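Local structure of replication initiation and membrane attachment protein (Geobacillus stearothermophilus 10, 5WTN) at residues D12-Q17 / H64-L69; K28-L33 / A44-L49; L252-P257 / I263-R268. The protein probably acts in the primosome at the start of DNA replication, as a tetramer that also forms a complex with a primosomal re-initiation protein. All coordinates share one frame; numbering follows the deposited sequence.

Interaction 1 of 3, residues D12-Q17 / H64-L69; sequences DRYTVQ and HRLMAL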
loop_
_atom_site.group_PDB
_atom_site.type_symbol
_atom_site.label_atom_id
_atom_site.label_comp_id
_atom_site.label_asym_id
_atom_site.label_seq_id
_atom_site.Cartn_x
_atom_site.Cartn_y
_atom_site.Cartn_z
ATOM N N ASP A 12 -16.801 10.773 -26.948
ATOM C CA ASP A 12 -16.418 9.370 -27.057
ATOM C C ASP A 12 -16.402 8.753 -25.657
ATOM O O ASP A 12 -16.148 9.433 -24.649
ATOM C CB ASP A 12 -15.044 9.215 -27.719
ATOM C CG ASP A 12 -15.080 9.442 -29.226
ATOM O OD1 ASP A 12 -16.145 9.177 -29.831
ATOM O OD2 ASP A 12 -14.040 9.870 -29.809
ATOM N N ARG A 13 -16.684 7.457 -25.570
ATOM C CA ARG A 13 -16.787 6.804 -24.264
ATOM C C ARG A 13 -15.629 5.853 -23.961
ATOM O O ARG A 13 -15.079 5.226 -24.864
ATOM C CB ARG A 13 -18.118 6.056 -24.147
ATOM C CG ARG A 13 -19.341 6.924 -24.394
ATOM C CD ARG A 13 -20.621 6.193 -24.026
ATOM N NE ARG A 13 -20.570 4.781 -24.397
ATOM C CZ ARG A 13 -20.883 4.313 -25.600
ATOM N NH1 ARG A 13 -21.271 5.145 -26.557
ATOM N NH2 ARG A 13 -20.807 3.013 -25.848
ATOM N N TYR A 14 -15.270 5.748 -22.682
ATOM C CA TYR A 14 -14.238 4.807 -22.263
ATOM C C TYR A 14 -14.652 3.931 -21.094
ATOM O O TYR A 14 -15.645 4.183 -20.403
ATOM C CB TYR A 14 -12.949 5.532 -21.911
ATOM C CG TYR A 14 -13.037 6.384 -20.670
ATOM C CD1 TYR A 14 -12.587 5.912 -19.437
ATOM C CD2 TYR A 14 -13.532 7.675 -20.730
ATOM C CE1 TYR A 14 -12.639 6.706 -18.295
ATOM C CE2 TYR A 14 -13.586 8.480 -19.585
ATOM C CZ TYR A 14 -13.142 7.985 -18.374
ATOM O OH TYR A 14 -13.207 8.779 -17.253
ATOM N N THR A 15 -13.871 2.882 -20.900
ATOM C CA THR A 15 -13.865 2.137 -19.662
ATOM C C THR A 15 -12.403 1.911 -19.300
ATOM O O THR A 15 -11.550 1.867 -20.190
ATOM C CB THR A 15 -14.595 0.806 -19.811
ATOM O OG1 THR A 15 -14.485 0.085 -18.582
ATOM C CG2 THR A 15 -13.982 -0.038 -20.923
ATOM N N VAL A 16 -12.108 1.801 -18.006
ATOM C CA VAL A 16 -10.764 1.449 -17.546
ATOM C C VAL A 16 -10.744 0.041 -16.982
ATOM O O VAL A 16 -11.542 -0.295 -16.104
ATOM C CB VAL A 16 -10.297 2.348 -16.416
ATOM C CG1 VAL A 16 -8.807 2.090 -16.128
ATOM C CG2 VAL A 16 -10.558 3.783 -16.738
ATOM N N GLN A 17 -9.803 -0.773 -17.443
ATOM C CA GLN A 17 -9.677 -2.145 -16.937
ATOM C C GLN A 17 -8.233 -2.586 -16.664
ATOM O O GLN A 17 -7.265 -1.973 -17.154
ATOM C CB GLN A 17 -10.411 -3.116 -17.880
ATOM C CG GLN A 17 -11.919 -2.934 -17.790
ATOM C CD GLN A 17 -12.703 -3.678 -18.829
ATOM O OE1 GLN A 17 -13.466 -3.069 -19.583
ATOM N NE2 GLN A 17 -12.563 -4.998 -18.865
ATOM N N HIS A 64 -15.289 13.782 -21.096
ATOM C CA HIS A 64 -15.571 14.965 -20.304
ATOM C C HIS A 64 -15.147 14.717 -18.871
ATOM O O HIS A 64 -14.502 15.561 -18.247
ATOM C CB HIS A 64 -17.061 15.274 -20.346
ATOM C CG HIS A 64 -17.465 16.108 -21.516
ATOM N ND1 HIS A 64 -16.670 17.116 -22.019
ATOM C CD2 HIS A 64 -18.583 16.087 -22.285
ATOM C CE1 HIS A 64 -17.275 17.681 -23.047
ATOM N NE2 HIS A 64 -18.437 17.075 -23.227
ATOM N N ARG A 65 -15.496 13.540 -18.362
ATOM C CA ARG A 65 -15.147 13.170 -16.996
ATOM C C ARG A 65 -13.634 13.252 -16.708
ATOM O O ARG A 65 -13.224 13.861 -15.734
ATOM C CB ARG A 65 -15.674 11.778 -16.697
ATOM C CG ARG A 65 -15.382 11.277 -15.306
ATOM C CD ARG A 65 -15.959 9.911 -15.179
ATOM N NE ARG A 65 -15.633 9.235 -13.938
ATOM C CZ ARG A 65 -16.502 8.480 -13.278
ATOM N NH1 ARG A 65 -17.740 8.355 -13.750
ATOM N NH2 ARG A 65 -16.144 7.865 -12.153
ATOM N N LEU A 66 -12.824 12.690 -17.598
ATOM C CA LEU A 66 -11.373 12.783 -17.470
ATOM C C LEU A 66 -10.887 14.234 -17.485
ATOM O O LEU A 66 -9.958 14.592 -16.761
ATOM C CB LEU A 66 -10.687 11.989 -18.585
ATOM C CG LEU A 66 -10.514 10.488 -18.341
ATOM C CD1 LEU A 66 -9.799 9.833 -19.513
ATOM C CD2 LEU A 66 -9.765 10.237 -17.041
ATOM N N MET A 67 -11.518 15.064 -18.312
ATOM C CA MET A 67 -11.137 16.463 -18.445
ATOM C C MET A 67 -11.422 17.182 -17.137
ATOM O O MET A 67 -10.625 18.021 -16.680
ATOM C CB MET A 67 -11.870 17.120 -19.613
ATOM C CG MET A 67 -11.519 16.556 -20.994
ATOM S SD MET A 67 -12.386 17.338 -22.365
ATOM C CE MET A 67 -11.787 18.975 -22.127
ATOM N N ALA A 68 -12.542 16.798 -16.523
ATOM C CA ALA A 68 -12.973 17.374 -15.260
ATOM C C ALA A 68 -12.086 16.911 -14.108
ATOM O O ALA A 68 -11.667 17.723 -13.288
ATOM C CB ALA A 68 -14.394 17.019 -14.987
ATOM N N LEU A 69 -11.803 15.613 -14.041
ATOM C CA LEU A 69 -10.921 15.091 -13.005
ATOM C C LEU A 69 -9.526 15.742 -13.023
ATOM O O LEU A 69 -9.015 16.164 -11.984
ATOM C CB LEU A 69 -10.834 13.571 -13.095
ATOM C CG LEU A 69 -12.095 12.882 -12.578
ATOM C CD1 LEU A 69 -12.092 11.376 -12.845
ATOM C CD2 LEU A 69 -12.223 13.175 -11.103
#
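Tyr14 points from strand 13-17 toward helix 63-70 and meets Leu66 with the outer part of its ring and Arg65 with its hydroxyl. Leu66 lies over one ring face: its CD1 is 4.2 Å from the ring centroid and 21° off the normal, a CH-pi contact displaced toward the hydroxyl end. The branch point itself comes against that end, with Leu66 CG 3.6 Å from Tyr14 CZ. With chi1 at 68°, Tyr14 CG stands between the backbone N and the carbonyl carbon, which directs the ring at the first turn of helix 63-70.

Arg65 is built differently. Its extended chain crosses the tyrosine at about a right angle, so that CD passes 3.6 Å from Tyr14 OH, and the guanidinium plane stands 85° from the ring. Both polar ends converge on Glu52 of helix 40-55, whose OE1 is hydrogen-bonded to Tyr14 OH and salt-bridged to Arg65 NE. A leucine in place of Tyr14 would probably leave Glu52 without its hydroxyl partner and Leu66 without an aromatic face to lie on. The contact thus joins apolar packing to a shared carboxylate, whose negative charge Arg65 is likely to offset.

Interaction 2 of 3, residues K28-L33 / A44-L49; sequences KVLTLL and ALYMTL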
loop_
_atom_site.group_PDB
_atom_site.type_symbol
_atom_site.label_atom_id
_atom_site.label_comp_id
_atom_site.label_asym_id
_atom_site.label_seq_id
_atom_site.Cartn_x
_atom_site.Cartn_y
_atom_site.Cartn_z
ATOM N N LYS A 28 6.482 4.115 -7.223
ATOM C CA LYS A 28 7.810 4.705 -7.116
ATOM C C LYS A 28 8.543 4.564 -8.442
ATOM O O LYS A 28 9.206 5.491 -8.905
ATOM C CB LYS A 28 8.609 4.036 -5.997
ATOM C CG LYS A 28 7.869 3.950 -4.673
ATOM C CD LYS A 28 8.829 3.721 -3.516
ATOM C CE LYS A 28 8.123 3.089 -2.328
ATOM N NZ LYS A 28 9.058 2.832 -1.198
ATOM N N VAL A 29 8.412 3.389 -9.049
ATOM C CA VAL A 29 9.002 3.122 -10.352
ATOM C C VAL A 29 8.436 4.107 -11.361
ATOM O O VAL A 29 9.154 4.616 -12.223
ATOM C CB VAL A 29 8.712 1.685 -10.823
ATOM C CG1 VAL A 29 9.149 1.504 -12.269
ATOM C CG2 VAL A 29 9.407 0.680 -9.919
ATOM N N LEU A 30 7.140 4.376 -11.242
ATOM C CA LEU A 30 6.491 5.364 -12.081
ATOM C C LEU A 30 7.043 6.749 -11.853
ATOM O O LEU A 30 7.320 7.484 -12.790
ATOM C CB LEU A 30 5.002 5.381 -11.813
ATOM C CG LEU A 30 4.266 4.244 -12.509
ATOM C CD1 LEU A 30 2.944 4.043 -11.794
ATOM C CD2 LEU A 30 4.071 4.529 -13.987
ATOM N N THR A 31 7.218 7.109 -10.600
ATOM C CA THR A 31 7.646 8.452 -10.311
ATOM C C THR A 31 9.117 8.659 -10.578
ATOM O O THR A 31 9.502 9.746 -11.010
ATOM C CB THR A 31 7.348 8.827 -8.883
ATOM O OG1 THR A 31 6.007 8.432 -8.569
ATOM C CG2 THR A 31 7.497 10.328 -8.698
ATOM N N LEU A 32 9.939 7.652 -10.271
ATOM C CA LEU A 32 11.387 7.813 -10.386
ATOM C C LEU A 32 12.070 7.290 -11.637
ATOM O O LEU A 32 13.205 7.656 -11.916
ATOM C CB LEU A 32 12.073 7.232 -9.162
ATOM C CG LEU A 32 11.467 7.688 -7.844
ATOM C CD1 LEU A 32 12.219 7.026 -6.720
ATOM C CD2 LEU A 32 11.542 9.190 -7.722
ATOM N N LEU A 33 11.393 6.459 -12.409
ATOM C CA LEU A 33 12.076 5.740 -13.495
ATOM C C LEU A 33 11.426 6.075 -14.829
ATOM O O LEU A 33 12.085 6.449 -15.802
ATOM C CB LEU A 33 12.134 4.227 -13.248
ATOM C CG LEU A 33 12.991 3.718 -12.085
ATOM C CD1 LEU A 33 12.990 2.209 -12.096
ATOM C CD2 LEU A 33 14.399 4.266 -12.147
ATOM N N ALA A 44 0.502 11.878 -14.441
ATOM C CA ALA A 44 -0.792 12.169 -13.832
ATOM C C ALA A 44 -1.924 11.427 -14.539
ATOM O O ALA A 44 -2.828 10.917 -13.877
ATOM C CB ALA A 44 -1.060 13.622 -13.789
ATOM N N LEU A 45 -1.890 11.361 -15.866
ATOM C CA LEU A 45 -2.915 10.622 -16.567
ATOM C C LEU A 45 -2.938 9.157 -16.120
ATOM O O LEU A 45 -4.002 8.531 -16.045
ATOM C CB LEU A 45 -2.695 10.707 -18.073
ATOM C CG LEU A 45 -3.624 9.894 -18.978
ATOM C CD1 LEU A 45 -5.079 10.232 -18.763
ATOM C CD2 LEU A 45 -3.259 10.121 -20.408
ATOM N N TYR A 46 -1.762 8.603 -15.842
ATOM C CA TYR A 46 -1.674 7.210 -15.469
ATOM C C TYR A 46 -2.262 7.051 -14.067
ATOM O O TYR A 46 -2.994 6.098 -13.783
ATOM C CB TYR A 46 -0.220 6.740 -15.526
ATOM C CG TYR A 46 -0.040 5.267 -15.245
ATOM C CD1 TYR A 46 -0.137 4.336 -16.262
ATOM C CD2 TYR A 46 0.223 4.804 -13.961
ATOM C CE1 TYR A 46 0.020 2.980 -16.021
ATOM C CE2 TYR A 46 0.378 3.434 -13.702
ATOM C CZ TYR A 46 0.285 2.527 -14.740
ATOM O OH TYR A 46 0.437 1.169 -14.523
ATOM N N MET A 47 -1.952 8.010 -13.200
ATOM C CA MET A 47 -2.510 8.034 -11.854
ATOM C C MET A 47 -4.029 8.144 -11.924
ATOM O O MET A 47 -4.746 7.384 -11.273
ATOM C CB MET A 47 -1.931 9.200 -11.053
ATOM C CG MET A 47 -0.439 9.087 -10.782
ATOM S SD MET A 47 -0.027 7.686 -9.726
ATOM C CE MET A 47 0.179 6.391 -10.945
ATOM N N THR A 48 -4.513 9.093 -12.719
ATOM C CA THR A 48 -5.936 9.262 -12.915
ATOM C C THR A 48 -6.596 7.979 -13.473
ATOM O O THR A 48 -7.644 7.553 -12.985
ATOM C CB THR A 48 -6.236 10.532 -13.755
ATOM O OG1 THR A 48 -5.698 11.680 -13.078
ATOM C CG2 THR A 48 -7.723 10.723 -13.945
ATOM N N LEU A 49 -5.977 7.334 -14.454
ATOM C CA LEU A 49 -6.534 6.081 -14.964
ATOM C C LEU A 49 -6.644 4.967 -13.904
ATOM O O LEU A 49 -7.640 4.264 -13.810
ATOM C CB LEU A 49 -5.726 5.612 -16.159
ATOM C CG LEU A 49 -6.027 6.428 -17.408
ATOM C CD1 LEU A 49 -5.252 5.920 -18.614
ATOM C CD2 LEU A 49 -7.521 6.381 -17.658
#
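Helix 24-38 packs against helix 40-55, which follows it after a short turn, and the two meet where Leu30 faces Tyr46 and Met47. The backbones are closest at Leu30 and Tyr46, with 9.0 Å between their CA atoms. Leu30 brings both methyl groups to one side of the Tyr46 ring, the two side chains crossing at about a right angle. Leu30 CD2 lies over the face, 4.1 Å from the Tyr46 ring centroid and 24° off the normal, in a CH-pi contact offset toward the rim. Leu30 CD1 lies against the CD2-CE2 bond of Tyr46, 3.3 Å from Tyr46 CE2.

With its CG anti to the backbone N (chi1 -176°), Tyr46 sends its ring across toward helix 24-38. Both helices belong to the N-terminal domain, whose helices, followed by the antiparallel strands 90-95 and 104-109, are consistent with a winged-helix fold. Here they form part of its helical core, with Leu89 touching both Leu30 and Tyr46 and Leu84 of helix 74-86 also packing on the tyrosine. Met47 bends at chi2 and chi3, which brings its methyl CE within 3.7 Å of Leu30 CD1. The same methyl sits at the edge of the Tyr46 ring, in its plane. At the far end of the ring, Tyr46 OH is hydrogen-bonded to the backbone O of Arg110. Beside the contact, Thr31 packs on Met47 of the second subunit, and Thr48 OG1 is hydrogen-bonded to Gln35 of that subunit.

Interaction 3 of 3, residues L252-P257 / I263-R268; sequences LGVIDP and IDALRR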
loop_
_atom_site.group_PDB
_atom_site.type_symbol
_atom_site.label_atom_id
_atom_site.label_comp_id
_atom_site.label_asym_id
_atom_site.label_seq_id
_atom_site.Cartn_x
_atom_site.Cartn_y
_atom_site.Cartn_z
ATOM N N LEU A 252 -0.127 -42.690 -21.259
ATOM C CA LEU A 252 -0.445 -43.356 -22.512
ATOM C C LEU A 252 -1.859 -43.039 -23.045
ATOM O O LEU A 252 -2.121 -43.196 -24.223
ATOM C CB LEU A 252 -0.257 -44.867 -22.363
ATOM C CG LEU A 252 1.191 -45.365 -22.258
ATOM C CD1 LEU A 252 1.256 -46.866 -22.029
ATOM C CD2 LEU A 252 1.972 -44.999 -23.501
ATOM N N GLY A 253 -2.763 -42.585 -22.191
ATOM C CA GLY A 253 -4.095 -42.288 -22.654
ATOM C C GLY A 253 -4.189 -40.906 -23.260
ATOM O O GLY A 253 -5.029 -40.656 -24.122
ATOM N N VAL A 254 -3.363 -39.991 -22.770
ATOM C CA VAL A 254 -3.380 -38.608 -23.237
ATOM C C VAL A 254 -2.270 -38.212 -24.229
ATOM O O VAL A 254 -2.159 -37.046 -24.617
ATOM C CB VAL A 254 -3.421 -37.665 -22.049
ATOM C CG1 VAL A 254 -4.506 -38.126 -21.099
ATOM C CG2 VAL A 254 -2.081 -37.671 -21.331
ATOM N N ILE A 255 -1.429 -39.162 -24.622
ATOM C CA ILE A 255 -0.273 -38.826 -25.456
ATOM C C ILE A 255 -0.558 -38.720 -26.964
ATOM O O ILE A 255 -1.224 -39.581 -27.545
ATOM C CB ILE A 255 0.921 -39.779 -25.174
ATOM C CG1 ILE A 255 2.190 -39.306 -25.886
ATOM C CG2 ILE A 255 0.593 -41.197 -25.565
ATOM C CD1 ILE A 255 3.418 -40.120 -25.522
ATOM N N ASP A 256 -0.031 -37.646 -27.564
ATOM C CA ASP A 256 -0.039 -37.332 -29.014
ATOM C C ASP A 256 0.567 -38.402 -29.906
ATOM O O ASP A 256 1.392 -39.191 -29.454
ATOM C CB ASP A 256 0.852 -36.111 -29.246
ATOM C CG ASP A 256 0.092 -34.905 -29.641
ATOM O OD1 ASP A 256 -1.116 -34.817 -29.334
ATOM O OD2 ASP A 256 0.730 -34.029 -30.258
ATOM N N PRO A 257 0.195 -38.411 -31.199
ATOM C CA PRO A 257 0.966 -39.244 -32.136
ATOM C C PRO A 257 2.350 -38.632 -32.314
ATOM O O PRO A 257 3.284 -39.292 -32.778
ATOM C CB PRO A 257 0.182 -39.129 -33.448
ATOM C CG PRO A 257 -1.153 -38.485 -33.075
ATOM C CD PRO A 257 -0.869 -37.645 -31.876
ATOM N N ILE A 263 -0.447 -31.536 -20.515
ATOM C CA ILE A 263 -0.505 -31.586 -19.067
ATOM C C ILE A 263 -1.916 -31.337 -18.560
ATOM O O ILE A 263 -2.349 -31.957 -17.588
ATOM C CB ILE A 263 0.482 -30.591 -18.458
ATOM C CG1 ILE A 263 1.914 -31.002 -18.814
ATOM C CG2 ILE A 263 0.316 -30.525 -16.964
ATOM C CD1 ILE A 263 2.977 -30.105 -18.229
ATOM N N ASP A 264 -2.632 -30.438 -19.232
ATOM C CA ASP A 264 -4.048 -30.206 -18.944
ATOM C C ASP A 264 -4.835 -31.517 -19.004
ATOM O O ASP A 264 -5.569 -31.843 -18.078
ATOM C CB ASP A 264 -4.630 -29.164 -19.912
ATOM C CG ASP A 264 -4.625 -27.741 -19.334
ATOM O OD1 ASP A 264 -3.782 -27.429 -18.455
ATOM O OD2 ASP A 264 -5.480 -26.930 -19.771
ATOM N N ALA A 265 -4.642 -32.282 -20.077
ATOM C CA ALA A 265 -5.315 -33.571 -20.259
ATOM C C ALA A 265 -4.868 -34.627 -19.242
ATOM O O ALA A 265 -5.688 -35.412 -18.752
ATOM C CB ALA A 265 -5.089 -34.077 -21.654
ATOM N N LEU A 266 -3.569 -34.653 -18.945
ATOM C CA LEU A 266 -3.029 -35.516 -17.899
ATOM C C LEU A 266 -3.656 -35.201 -16.544
ATOM O O LEU A 266 -4.061 -36.105 -15.828
ATOM C CB LEU A 266 -1.515 -35.350 -17.816
ATOM C CG LEU A 266 -0.791 -36.253 -16.819
ATOM C CD1 LEU A 266 -0.975 -37.707 -17.177
ATOM C CD2 LEU A 266 0.675 -35.932 -16.782
ATOM N N ARG A 267 -3.736 -33.915 -16.205
ATOM C CA ARG A 267 -4.366 -33.479 -14.961
ATOM C C ARG A 267 -5.789 -34.007 -14.823
ATOM O O ARG A 267 -6.165 -34.495 -13.759
ATOM C CB ARG A 267 -4.342 -31.941 -14.824
ATOM C CG ARG A 267 -2.949 -31.351 -14.499
ATOM C CD ARG A 267 -2.928 -29.815 -14.333
ATOM N NE ARG A 267 -3.834 -29.301 -13.292
ATOM C CZ ARG A 267 -3.872 -28.024 -12.896
ATOM N NH1 ARG A 267 -3.039 -27.142 -13.444
ATOM N NH2 ARG A 267 -4.728 -27.625 -11.948
ATOM N N ARG A 268 -6.569 -33.926 -15.898
ATOM C CA ARG A 268 -7.936 -34.444 -15.886
ATOM C C ARG A 268 -7.976 -35.942 -15.637
ATOM O O ARG A 268 -8.741 -36.410 -14.806
ATOM C CB ARG A 268 -8.646 -34.135 -17.204
ATOM C CG ARG A 268 -8.774 -32.646 -17.491
ATOM C CD ARG A 268 -9.821 -32.333 -18.561
ATOM N NE ARG A 268 -9.585 -31.000 -19.111
ATOM C CZ ARG A 268 -8.902 -30.769 -20.230
ATOM N NH1 ARG A 268 -8.411 -31.792 -20.930
ATOM N NH2 ARG A 268 -8.716 -29.522 -20.656
#
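Val254 and Ala265 mark the closest approach of the two backbones, their CA atoms 6.2 Å apart. The first segment starts helical and becomes extended by Ile255 (psi 134°), from which the chain leaves toward Pro257. The second segment is the opening of helix 263-278, where the bond from Arg267 N to Ile263 O (2.8 Å) is already in place. Just before it, Asp262 reaches weakly with its two carboxylate oxygens to the backbone N atoms of Asp264 and Ala265.

Val254 directs its side chain into the start of this helix and touches it with all three of its side-chain carbons. CB comes against the methyl of Ala265, the two CB atoms 4.0 Å apart. CG1, anti to the carbonyl carbon at a chi1 of -49°, is carried past that methyl to the backbone, 3.8 Å from Ala265 O. The other branch goes on to the next residue, and Val254 CG2 stands 4.3 Å from Leu266 CB. The side chains meet through carbon atoms alone, and the small alanine lets the valine come close to the helix backbone.

The contact closes the loop between helices 244-254 and 263-278 in the helical region in the C-terminal part of this fragment. Leu266 continues inward from it, against Met247, Leu250 and Val251 of helix 244-254 and against Ile233 and Leu236 of helix 227-240. Ile263 packs on Val229 and Ala232 of helix 227-240, while Arg267 NH1 is hydrogen-bonded to the backbone O of Arg120 of the third subunit.

Overall arrangement
From the N terminus, strand 13-17 leads into helix 24-38, and interaction 2 closes a short helical loop by folding helix 40-55 back on it. Interaction 1 then closes a longer loop, from strand 13-17 to helix 63-70, within which interaction 2 is nested. Their centres lie about 18 Å apart and they touch directly, Val16 on Leu49 and Leu66 on Thr48, so helix 40-55 connects them; both also reach the second subunit. Interaction 3 follows much later in series, closing the loop between helices 244-254 and 263-278. Its centre is about 47 Å from that of interaction 1, on the opposite side of the chain's centre, within a separate helical region.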